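Local coordinates for cell division protein FtsZ 1 (Methanocaldococcus jannaschii, PDB 1W5B), which binds GTP and probably hydrolyses it as it polymerises into the contractile Z ring at the future site of cell division, at residues Leu160-Glu165 with Lys205-Val210; Ile190-Leu195 with Lys209-Val214; Phe196-Asn201 with Asn271-Asp276. One frame throughout, in Å; residues are numbered along the deposited sequence.

Contact 1: Leu160-Glu165 with Lys205-Val210. With GTP (guanosine-5'-triphosphate), chain C.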
loop_
_atom_site.group_PDB
_atom_site.type_symbol
_atom_site.label_atom_id
_atom_site.label_comp_id
_atom_site.label_asym_id
_atom_site.label_seq_id
_atom_site.Cartn_x
_atom_site.Cartn_y
_atom_site.Cartn_z
ATOM N N LEU A 160 -2.564 1.126 11.228
ATOM C CA LEU A 160 -3.104 1.756 12.427
ATOM C C LEU A 160 -2.246 1.132 13.524
ATOM O O LEU A 160 -1.783 0.003 13.381
ATOM C CB LEU A 160 -4.586 1.397 12.602
ATOM C CG LEU A 160 -5.679 2.392 12.153
ATOM C CD1 LEU A 160 -5.168 3.396 11.132
ATOM C CD2 LEU A 160 -6.848 1.609 11.589
ATOM N N PRO A 161 -2.011 1.854 14.627
ATOM C CA PRO A 161 -1.183 1.323 15.715
ATOM C C PRO A 161 -1.783 0.187 16.538
ATOM O O PRO A 161 -2.993 -0.036 16.525
ATOM C CB PRO A 161 -0.908 2.562 16.559
ATOM C CG PRO A 161 -2.207 3.315 16.441
ATOM C CD PRO A 161 -2.515 3.199 14.958
ATOM N N PHE A 162 -0.909 -0.528 17.246
ATOM C CA PHE A 162 -1.314 -1.627 18.117
ATOM C C PHE A 162 -1.964 -1.005 19.339
ATOM O O PHE A 162 -1.613 0.105 19.730
ATOM C CB PHE A 162 -0.100 -2.413 18.595
ATOM C CG PHE A 162 0.550 -3.252 17.544
ATOM C CD1 PHE A 162 0.005 -4.482 17.180
ATOM C CD2 PHE A 162 1.756 -2.858 16.979
ATOM C CE1 PHE A 162 0.660 -5.312 16.276
ATOM C CE2 PHE A 162 2.419 -3.679 16.071
ATOM C CZ PHE A 162 1.872 -4.910 15.722
ATOM N N VAL A 163 -2.893 -1.727 19.950
ATOM C CA VAL A 163 -3.578 -1.235 21.139
ATOM C C VAL A 163 -2.565 -0.847 22.213
ATOM O O VAL A 163 -2.684 0.196 22.845
ATOM C CB VAL A 163 -4.537 -2.313 21.703
ATOM C CG1 VAL A 163 -5.120 -1.862 23.026
ATOM C CG2 VAL A 163 -5.662 -2.576 20.707
ATOM N N MET A 164 -1.558 -1.689 22.399
ATOM C CA MET A 164 -0.522 -1.449 23.401
ATOM C C MET A 164 0.217 -0.120 23.236
ATOM O O MET A 164 1.059 0.225 24.068
ATOM C CB MET A 164 0.500 -2.584 23.372
ATOM C CG MET A 164 1.176 -2.735 22.017
ATOM S SD MET A 164 2.532 -3.908 22.003
ATOM C CE MET A 164 3.877 -2.838 21.538
ATOM N N GLU A 165 -0.076 0.622 22.173
ATOM C CA GLU A 165 0.598 1.901 21.961
ATOM C C GLU A 165 -0.131 3.082 22.605
ATOM O O GLU A 165 0.347 4.214 22.551
ATOM C CB GLU A 165 0.796 2.166 20.463
ATOM C CG GLU A 165 1.762 1.198 19.782
ATOM C CD GLU A 165 2.110 1.604 18.357
ATOM O OE1 GLU A 165 2.725 2.673 18.181
ATOM O OE2 GLU A 165 1.776 0.857 17.413
ATOM N N LYS A 205 8.411 -8.408 21.284
ATOM C CA LYS A 205 9.637 -7.934 20.647
ATOM C C LYS A 205 9.643 -8.135 19.133
ATOM O O LYS A 205 10.522 -7.628 18.443
ATOM C CB LYS A 205 10.861 -8.628 21.252
ATOM C CG LYS A 205 10.957 -10.105 20.931
ATOM C CD LYS A 205 12.320 -10.669 21.293
ATOM C CE LYS A 205 12.477 -12.091 20.764
ATOM N NZ LYS A 205 13.842 -12.636 20.999
ATOM N N LEU A 206 8.668 -8.874 18.620
ATOM C CA LEU A 206 8.570 -9.133 17.185
ATOM C C LEU A 206 7.353 -8.459 16.539
ATOM O O LEU A 206 7.170 -8.518 15.319
ATOM C CB LEU A 206 8.511 -10.646 16.945
ATOM C CG LEU A 206 9.782 -11.407 16.536
ATOM C CD1 LEU A 206 11.047 -10.663 16.925
ATOM C CD2 LEU A 206 9.728 -12.782 17.177
ATOM N N ALA A 207 6.524 -7.821 17.357
ATOM C CA ALA A 207 5.320 -7.155 16.858
ATOM C C ALA A 207 5.540 -6.274 15.625
ATOM O O ALA A 207 4.785 -6.362 14.657
ATOM C CB ALA A 207 4.689 -6.327 17.972
ATOM N N PHE A 208 6.557 -5.416 15.663
ATOM C CA PHE A 208 6.827 -4.536 14.534
ATOM C C PHE A 208 7.556 -5.229 13.387
ATOM O O PHE A 208 7.408 -4.833 12.234
ATOM C CB PHE A 208 7.581 -3.286 15.006
ATOM C CG PHE A 208 6.742 -2.374 15.868
ATOM C CD1 PHE A 208 5.646 -1.709 15.329
ATOM C CD2 PHE A 208 7.031 -2.205 17.219
ATOM C CE1 PHE A 208 4.839 -0.888 16.122
ATOM C CE2 PHE A 208 6.232 -1.385 18.026
ATOM C CZ PHE A 208 5.133 -0.725 17.476
ATOM N N LYS A 209 8.338 -6.263 13.687
ATOM C CA LYS A 209 9.011 -7.002 12.621
ATOM C C LYS A 209 7.946 -7.717 11.781
ATOM O O LYS A 209 8.107 -7.909 10.571
ATOM C CB LYS A 209 9.995 -8.028 13.197
ATOM C CG LYS A 209 11.307 -7.422 13.673
ATOM C CD LYS A 209 12.032 -6.713 12.530
ATOM C CE LYS A 209 13.376 -6.153 12.972
ATOM N NZ LYS A 209 14.283 -7.226 13.478
ATOM N N VAL A 210 6.856 -8.111 12.430
ATOM C CA VAL A 210 5.759 -8.783 11.738
ATOM C C VAL A 210 4.963 -7.749 10.934
ATOM O O VAL A 210 4.592 -7.994 9.788
ATOM C CB VAL A 210 4.812 -9.500 12.741
ATOM C CG1 VAL A 210 3.582 -10.029 12.021
ATOM C CG2 VAL A 210 5.554 -10.650 13.413
HETATM P PG GTP C . 7.487 11.216 14.783
HETATM O O1G GTP C . 6.583 11.725 15.920
HETATM O O2G GTP C . 8.651 10.351 15.325
HETATM O O3G GTP C . 8.128 12.388 14.019
HETATM O O3B GTP C . 6.501 10.372 13.746
HETATM P PB GTP C . 6.811 9.110 12.747
HETATM O O1B GTP C . 8.208 9.022 12.325
HETATM O O2B GTP C . 5.747 9.215 11.659
HETATM O O3A GTP C . 6.511 7.827 13.560
HETATM P PA GTP C . 6.852 6.346 13.299
HETATM O O1A GTP C . 8.082 5.962 14.049
HETATM O O2A GTP C . 6.782 6.034 11.871
HETATM O "O5'" GTP C . 5.633 5.676 14.142
HETATM C "C5'" GTP C . 4.270 5.739 13.706
HETATM C "C4'" GTP C . 3.608 4.394 13.929
HETATM O "O4'" GTP C . 4.269 3.409 13.109
HETATM C "C3'" GTP C . 3.758 3.889 15.370
HETATM O "O3'" GTP C . 2.668 4.344 16.152
HETATM C "C2'" GTP C . 3.694 2.369 15.201
HETATM O "O2'" GTP C . 2.339 1.961 15.070
HETATM C "C1'" GTP C . 4.349 2.175 13.820
HETATM N N9 GTP C . 5.748 1.727 13.855
HETATM C C8 GTP C . 6.805 2.315 14.559
HETATM N N7 GTP C . 7.989 1.860 14.208
HETATM C C5 GTP C . 7.705 0.866 13.293
HETATM C C6 GTP C . 8.553 0.023 12.533
HETATM O O6 GTP C . 9.754 -0.165 12.694
HETATM N N1 GTP C . 7.841 -0.808 11.647
HETATM C C2 GTP C . 6.458 -0.828 11.510
HETATM N N2 GTP C . 5.945 -1.763 10.760
HETATM N N3 GTP C . 5.660 0.018 12.135
HETATM C C4 GTP C . 6.322 0.864 12.973
#
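Phe-162 and Phe-208 carry the contact between the loop 160-165 and the start of helix 207-227, their rings forming a T-shaped (edge-to-face) stack. The edge of Phe-162 is directed at the face of Phe-208, with centroids 5.4 Å apart and planes inclined at 77°, and CE2 of Phe-162 approaches CE1 of Phe-208 to 3.7 Å. The Phe-162 ring is swung to this side of the loop because CG lies anti to the carbonyl carbon (chi1 -72°). Its leading atom CZ, at the ring's edge, then abuts the start of the helix, 3.4 Å from the backbone O of Ala-207, which lies near the ring plane, with the Ala-207 methyl close by.

Phe-208 in turn is wedged between protein and nucleotide: its CD1 lies 3.6 Å from C4 of GTP, and its CE1 also reaches the ribose. At the edge of the Phe-208 ring, CZ is 3.7 Å from Glu-165 OE2. The Glu-165 chain runs extended beyond CG and sets its carboxylate astride the ribose diol: GTP O3' donates to OE1 at 2.6 Å and GTP O2' to OE2 at 2.7 Å. OE2 has a second donor, the backbone N of Phe-162, in a fairly straight bond (156°) that arrives on the anti side of the carboxylate, tilted out of its plane. The loop's own backbone thus helps to fix the rotation of the group that reads the sugar. Two-pronged recognition of the ribose by a glutamate, with a helix-borne aromatic ring set over a face of the base, belongs to the nucleotide site of the FtsZ/tubulin GTPase domain.

Contact 2: Ile190-Leu195 with Lys209-Val214. With GTP (guanosine-5'-triphosphate), chain C.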
loop_
_atom_site.group_PDB
_atom_site.type_symbol
_atom_site.label_atom_id
_atom_site.label_comp_id
_atom_site.label_asym_id
_atom_site.label_seq_id
_atom_site.Cartn_x
_atom_site.Cartn_y
_atom_site.Cartn_z
ATOM N N ILE A 190 -4.346 -1.064 7.101
ATOM C CA ILE A 190 -3.961 -2.329 7.736
ATOM C C ILE A 190 -3.921 -2.133 9.254
ATOM O O ILE A 190 -3.070 -1.403 9.769
ATOM C CB ILE A 190 -2.558 -2.769 7.268
ATOM C CG1 ILE A 190 -2.489 -2.737 5.745
ATOM C CG2 ILE A 190 -2.249 -4.165 7.786
ATOM C CD1 ILE A 190 -1.094 -3.002 5.167
ATOM N N PRO A 191 -4.846 -2.779 9.988
ATOM C CA PRO A 191 -4.939 -2.689 11.456
ATOM C C PRO A 191 -3.897 -3.557 12.138
ATOM O O PRO A 191 -4.121 -4.755 12.306
ATOM C CB PRO A 191 -6.355 -3.199 11.763
ATOM C CG PRO A 191 -7.057 -3.231 10.423
ATOM C CD PRO A 191 -5.965 -3.561 9.445
ATOM N N ASN A 192 -2.775 -2.966 12.549
ATOM C CA ASN A 192 -1.709 -3.739 13.196
ATOM C C ASN A 192 -2.206 -4.655 14.320
ATOM O O ASN A 192 -1.722 -5.771 14.474
ATOM C CB ASN A 192 -0.628 -2.804 13.739
ATOM C CG ASN A 192 0.446 -2.485 12.706
ATOM O OD1 ASN A 192 1.272 -1.593 12.908
ATOM N ND2 ASN A 192 0.442 -3.220 11.600
ATOM N N GLU A 193 -3.177 -4.184 15.093
ATOM C CA GLU A 193 -3.711 -4.968 16.198
ATOM C C GLU A 193 -4.232 -6.341 15.758
ATOM O O GLU A 193 -4.169 -7.305 16.521
ATOM C CB GLU A 193 -4.821 -4.181 16.898
ATOM C CG GLU A 193 -5.475 -4.897 18.078
ATOM C CD GLU A 193 -4.510 -5.208 19.216
ATOM O OE1 GLU A 193 -3.483 -4.501 19.358
ATOM O OE2 GLU A 193 -4.796 -6.154 19.984
ATOM N N LYS A 194 -4.733 -6.438 14.528
ATOM C CA LYS A 194 -5.252 -7.712 14.043
ATOM C C LYS A 194 -4.141 -8.734 13.842
ATOM O O LYS A 194 -4.405 -9.930 13.724
ATOM C CB LYS A 194 -6.024 -7.527 12.732
ATOM C CG LYS A 194 -7.134 -6.485 12.789
ATOM C CD LYS A 194 -8.171 -6.766 13.866
ATOM C CE LYS A 194 -8.985 -8.007 13.570
ATOM N NZ LYS A 194 -10.171 -8.093 14.471
ATOM N N LEU A 195 -2.899 -8.266 13.801
ATOM C CA LEU A 195 -1.760 -9.168 13.636
ATOM C C LEU A 195 -1.707 -10.191 14.786
ATOM O O LEU A 195 -1.145 -11.279 14.635
ATOM C CB LEU A 195 -0.451 -8.369 13.606
ATOM C CG LEU A 195 0.193 -7.856 12.305
ATOM C CD1 LEU A 195 -0.653 -8.141 11.084
ATOM C CD2 LEU A 195 0.446 -6.372 12.449
ATOM N N LYS A 209 8.338 -6.263 13.687
ATOM C CA LYS A 209 9.011 -7.002 12.621
ATOM C C LYS A 209 7.946 -7.717 11.781
ATOM O O LYS A 209 8.107 -7.909 10.571
ATOM C CB LYS A 209 9.995 -8.028 13.197
ATOM C CG LYS A 209 11.307 -7.422 13.673
ATOM C CD LYS A 209 12.032 -6.713 12.530
ATOM C CE LYS A 209 13.376 -6.153 12.972
ATOM N NZ LYS A 209 14.283 -7.226 13.478
ATOM N N VAL A 210 6.856 -8.111 12.430
ATOM C CA VAL A 210 5.759 -8.783 11.738
ATOM C C VAL A 210 4.963 -7.749 10.934
ATOM O O VAL A 210 4.592 -7.994 9.788
ATOM C CB VAL A 210 4.812 -9.500 12.741
ATOM C CG1 VAL A 210 3.582 -10.029 12.021
ATOM C CG2 VAL A 210 5.554 -10.650 13.413
ATOM N N ALA A 211 4.696 -6.594 11.540
ATOM C CA ALA A 211 3.970 -5.531 10.845
ATOM C C ALA A 211 4.777 -5.146 9.596
ATOM O O ALA A 211 4.214 -4.927 8.519
ATOM C CB ALA A 211 3.793 -4.315 11.767
ATOM N N ASP A 212 6.101 -5.084 9.742
ATOM C CA ASP A 212 6.986 -4.758 8.623
ATOM C C ASP A 212 6.704 -5.695 7.460
ATOM O O ASP A 212 6.526 -5.268 6.319
ATOM C CB ASP A 212 8.460 -4.927 9.022
ATOM C CG ASP A 212 8.995 -3.750 9.803
ATOM O OD1 ASP A 212 8.210 -2.832 10.086
ATOM O OD2 ASP A 212 10.198 -3.744 10.126
ATOM N N GLU A 213 6.685 -6.987 7.768
ATOM C CA GLU A 213 6.449 -8.020 6.773
ATOM C C GLU A 213 5.106 -7.817 6.078
ATOM O O GLU A 213 5.017 -7.932 4.860
ATOM C CB GLU A 213 6.502 -9.398 7.444
ATOM C CG GLU A 213 7.130 -10.479 6.590
ATOM C CD GLU A 213 8.521 -10.103 6.115
ATOM O OE1 GLU A 213 9.346 -9.676 6.950
ATOM O OE2 GLU A 213 8.795 -10.238 4.905
ATOM N N VAL A 214 4.062 -7.513 6.847
ATOM C CA VAL A 214 2.740 -7.297 6.259
ATOM C C VAL A 214 2.737 -6.053 5.361
ATOM O O VAL A 214 2.203 -6.077 4.251
ATOM C CB VAL A 214 1.655 -7.160 7.354
ATOM C CG1 VAL A 214 0.334 -6.755 6.736
ATOM C CG2 VAL A 214 1.489 -8.494 8.082
HETATM P PG GTP C . 7.487 11.216 14.783
HETATM O O1G GTP C . 6.583 11.725 15.920
HETATM O O2G GTP C . 8.651 10.351 15.325
HETATM O O3G GTP C . 8.128 12.388 14.019
HETATM O O3B GTP C . 6.501 10.372 13.746
HETATM P PB GTP C . 6.811 9.110 12.747
HETATM O O1B GTP C . 8.208 9.022 12.325
HETATM O O2B GTP C . 5.747 9.215 11.659
HETATM O O3A GTP C . 6.511 7.827 13.560
HETATM P PA GTP C . 6.852 6.346 13.299
HETATM O O1A GTP C . 8.082 5.962 14.049
HETATM O O2A GTP C . 6.782 6.034 11.871
HETATM O "O5'" GTP C . 5.633 5.676 14.142
HETATM C "C5'" GTP C . 4.270 5.739 13.706
HETATM C "C4'" GTP C . 3.608 4.394 13.929
HETATM O "O4'" GTP C . 4.269 3.409 13.109
HETATM C "C3'" GTP C . 3.758 3.889 15.370
HETATM O "O3'" GTP C . 2.668 4.344 16.152
HETATM C "C2'" GTP C . 3.694 2.369 15.201
HETATM O "O2'" GTP C . 2.339 1.961 15.070
HETATM C "C1'" GTP C . 4.349 2.175 13.820
HETATM N N9 GTP C . 5.748 1.727 13.855
HETATM C C8 GTP C . 6.805 2.315 14.559
HETATM N N7 GTP C . 7.989 1.860 14.208
HETATM C C5 GTP C . 7.705 0.866 13.293
HETATM C C6 GTP C . 8.553 0.023 12.533
HETATM O O6 GTP C . 9.754 -0.165 12.694
HETATM N N1 GTP C . 7.841 -0.808 11.647
HETATM C C2 GTP C . 6.458 -0.828 11.510
HETATM N N2 GTP C . 5.945 -1.763 10.760
HETATM N N3 GTP C . 5.660 0.018 12.135
HETATM C C4 GTP C . 6.322 0.864 12.973
HETATM O O HOH W 1 1.504 -4.124 9.112
#
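Val-210 is the first residue of helix segment 209-214 to touch the segment 190-195, placing CG1 4.0 Å from CG of Leu-195. One residue on, the small side chain of Ala-211 brings the backbones to their closest approach, and its CB serves several neighbours: Asn-192 ND2 at 3.5 Å, CD2 of Leu-195, and N2 of the guanine. A water spans the same gap, donating to Ala-211 O and accepting a weak bond from Asn-192 ND2.

Asp-212 points away from 190-195, and its carboxylate meets the base: a single oxygen, OD1, accepts from both GTP N1 and GTP N2, each at 2.6 Å and both bonds bent (142°), while OD2 is held by Asn-51. Replacing Asp-212 with an alanine would probably leave the guanine N1 and N2 edge without its acceptor and Asn-51 without a mate.

Val-214 closes the row by splitting its methyls between two partners. CG1, anti to the backbone N (chi1 172°), slides past Ile-190 with 3.8 Å to its CG2, and CG2 meets CD1 of Leu-195 at 3.7 Å. Ile-251 of strand 249-256 also packs on Ile-190 and Val-214. Helix 207-227 is the long core helix of the tubulin/FtsZ fold, set between the GTPase and C-terminal domains; here it runs past the end of strand 186-191 and the loop after it, and its neighbouring flank, through Asp-212, binds the guanine.

Contact 3: Phe196-Asn201 with Asn271-Asp276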
loop_
_atom_site.group_PDB
_atom_site.type_symbol
_atom_site.label_atom_id
_atom_site.label_comp_id
_atom_site.label_asym_id
_atom_site.label_seq_id
_atom_site.Cartn_x
_atom_site.Cartn_y
_atom_site.Cartn_z
ATOM N N PHE A 196 -2.276 -9.836 15.937
ATOM C CA PHE A 196 -2.281 -10.744 17.078
ATOM C C PHE A 196 -3.290 -11.875 16.892
ATOM O O PHE A 196 -3.260 -12.868 17.616
ATOM C CB PHE A 196 -2.569 -9.986 18.374
ATOM C CG PHE A 196 -1.373 -9.277 18.932
ATOM C CD1 PHE A 196 -0.249 -9.994 19.328
ATOM C CD2 PHE A 196 -1.361 -7.892 19.056
ATOM C CE1 PHE A 196 0.877 -9.339 19.843
ATOM C CE2 PHE A 196 -0.244 -7.225 19.569
ATOM C CZ PHE A 196 0.877 -7.951 19.963
ATOM N N GLU A 197 -4.186 -11.716 15.922
ATOM C CA GLU A 197 -5.170 -12.746 15.619
ATOM C C GLU A 197 -4.578 -13.717 14.602
ATOM O O GLU A 197 -5.017 -14.858 14.503
ATOM C CB GLU A 197 -6.459 -12.126 15.074
ATOM C CG GLU A 197 -7.418 -11.649 16.155
ATOM C CD GLU A 197 -8.731 -11.139 15.594
ATOM O OE1 GLU A 197 -9.279 -11.785 14.674
ATOM O OE2 GLU A 197 -9.225 -10.097 16.079
ATOM N N ILE A 198 -3.578 -13.257 13.852
ATOM C CA ILE A 198 -2.908 -14.097 12.862
ATOM C C ILE A 198 -1.842 -14.955 13.537
ATOM O O ILE A 198 -1.629 -16.105 13.157
ATOM C CB ILE A 198 -2.224 -13.257 11.763
ATOM C CG1 ILE A 198 -3.277 -12.524 10.934
ATOM C CG2 ILE A 198 -1.391 -14.160 10.855
ATOM C CD1 ILE A 198 -2.695 -11.696 9.817
ATOM N N VAL A 199 -1.164 -14.381 14.526
ATOM C CA VAL A 199 -0.131 -15.092 15.274
ATOM C C VAL A 199 -0.323 -14.782 16.761
ATOM O O VAL A 199 0.302 -13.877 17.309
ATOM C CB VAL A 199 1.286 -14.674 14.801
ATOM C CG1 VAL A 199 1.411 -13.162 14.794
ATOM C CG2 VAL A 199 2.343 -15.295 15.699
ATOM N N PRO A 200 -1.210 -15.542 17.431
ATOM C CA PRO A 200 -1.554 -15.412 18.854
ATOM C C PRO A 200 -0.387 -15.386 19.837
ATOM O O PRO A 200 -0.379 -14.583 20.770
ATOM C CB PRO A 200 -2.474 -16.607 19.096
ATOM C CG PRO A 200 -3.110 -16.818 17.761
ATOM C CD PRO A 200 -1.936 -16.674 16.831
ATOM N N ASN A 201 0.589 -16.265 19.642
ATOM C CA ASN A 201 1.738 -16.320 20.540
ATOM C C ASN A 201 2.904 -15.476 20.040
ATOM O O ASN A 201 4.069 -15.824 20.243
ATOM C CB ASN A 201 2.199 -17.768 20.735
ATOM C CG ASN A 201 2.459 -18.480 19.422
ATOM O OD1 ASN A 201 3.072 -17.922 18.510
ATOM N ND2 ASN A 201 2.005 -19.724 19.324
ATOM N N ASN A 271 -10.344 -15.071 4.756
ATOM C CA ASN A 271 -10.682 -15.182 6.177
ATOM C C ASN A 271 -9.709 -14.418 7.063
ATOM O O ASN A 271 -9.819 -14.447 8.288
ATOM C CB ASN A 271 -10.702 -16.648 6.623
ATOM C CG ASN A 271 -11.868 -17.421 6.044
ATOM O OD1 ASN A 271 -11.723 -18.155 5.065
ATOM N ND2 ASN A 271 -13.038 -17.252 6.643
ATOM N N SER A 272 -8.762 -13.726 6.438
ATOM C CA SER A 272 -7.751 -12.977 7.175
ATOM C C SER A 272 -8.315 -11.938 8.137
ATOM O O SER A 272 -9.258 -11.212 7.811
ATOM C CB SER A 272 -6.792 -12.289 6.195
ATOM O OG SER A 272 -5.847 -11.485 6.881
ATOM N N PRO A 273 -7.763 -11.874 9.357
ATOM C CA PRO A 273 -8.273 -10.876 10.302
ATOM C C PRO A 273 -7.920 -9.462 9.845
ATOM O O PRO A 273 -8.513 -8.482 10.302
ATOM C CB PRO A 273 -7.606 -11.259 11.631
ATOM C CG PRO A 273 -6.433 -12.104 11.234
ATOM C CD PRO A 273 -6.931 -12.878 10.042
ATOM N N LEU A 274 -6.952 -9.355 8.941
ATOM C CA LEU A 274 -6.563 -8.044 8.424
ATOM C C LEU A 274 -7.736 -7.472 7.629
ATOM O O LEU A 274 -7.926 -6.261 7.558
ATOM C CB LEU A 274 -5.333 -8.172 7.526
ATOM C CG LEU A 274 -3.954 -7.901 8.132
ATOM C CD1 LEU A 274 -3.858 -8.436 9.532
ATOM C CD2 LEU A 274 -2.890 -8.523 7.228
ATOM N N LEU A 275 -8.525 -8.367 7.044
ATOM C CA LEU A 275 -9.693 -7.991 6.258
ATOM C C LEU A 275 -10.882 -7.902 7.211
ATOM O O LEU A 275 -11.871 -8.622 7.068
ATOM C CB LEU A 275 -9.938 -9.054 5.188
ATOM C CG LEU A 275 -10.931 -8.758 4.069
ATOM C CD1 LEU A 275 -10.514 -7.492 3.322
ATOM C CD2 LEU A 275 -10.975 -9.953 3.131
ATOM N N ASP A 276 -10.775 -7.001 8.183
ATOM C CA ASP A 276 -11.809 -6.819 9.193
ATOM C C ASP A 276 -13.003 -5.982 8.729
ATOM O O ASP A 276 -13.171 -4.833 9.138
ATOM C CB ASP A 276 -11.180 -6.198 10.441
ATOM C CG ASP A 276 -12.139 -6.134 11.604
ATOM O OD1 ASP A 276 -13.013 -7.026 11.708
ATOM O OD2 ASP A 276 -12.006 -5.198 12.420
#
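A short, weakly bonded helix of the GTPase domain, 195-198, here meets a turn of the C-terminal domain, in the loop between helix 261-270 and strand 284-291, so the contact belongs to the seam between the two domains of FtsZ. Pro-273 is the residue at the centre of the contact. It occupies the second position of a type I beta turn running from Ser-272 to Leu-275, closed by the bond from Leu-275 N to Ser-272 O. The Ser-272 side chain braces the same turn: its OG accepts from Leu-274 N at 3.2 Å, an ST turn. Leu-275 then centres an inverse gamma turn, which bends the chain again.

Two neighbouring side chains of the helix abut adjoining parts of the proline ring. Glu-197 passes alongside it, with CB 3.7 Å from Pro-273 CB and, farther out, OE1 3.5 Å from the same carbon. Ile-198 lies across the ring, its CG1 being 3.8 Å from Pro-273 CD. From there it runs on, with CG1 anti to the carbonyl carbon (chi1 -66°) and CD1 anti to CA (chi2 -179°), and this straight reach delivers CD1 to Leu-274. The two side chains meet at about a right angle, and the approach of Ile-198 CD1 to Leu-274 CD1, at 3.5 Å, is tight for two methyls.

No hydrogen bond crosses between the segments. Glu-197 lays its CB and OE1 against the proline, while OE2 forms a salt bridge with Lys-194, which also makes a long, weak ion pair with Asp-276. Glu-197 OE2 and Asp-276 OD1 are 6.5 Å apart, and the lysine probably eases their mutual repulsion. The chemistry implies a seam joined chiefly by apolar fit around a stiff, internally braced turn, with charge pairing at its margin.

In the fold
The three contacts form a row on one side of the chain's centre. The centres of contacts 1 and 2 are about 7 Å apart, those of 2 and 3 about 9 Å, and those of 1 and 3 about 13 Å. Contacts 1 and 2 both touch GTP; their first segments lie at the ends of the adjacent parallel strands 153-160 and 186-191, and both end on the same stretch of helix 207-227. The segments of contact 3 alternate with theirs, its second coming last in the chain, in the C-terminal domain, where Leu-274 packs on Leu-195 and Val-214. Phe-196 also meets Phe-162. The row therefore gives a continuous packed path from nucleotide to domain boundary.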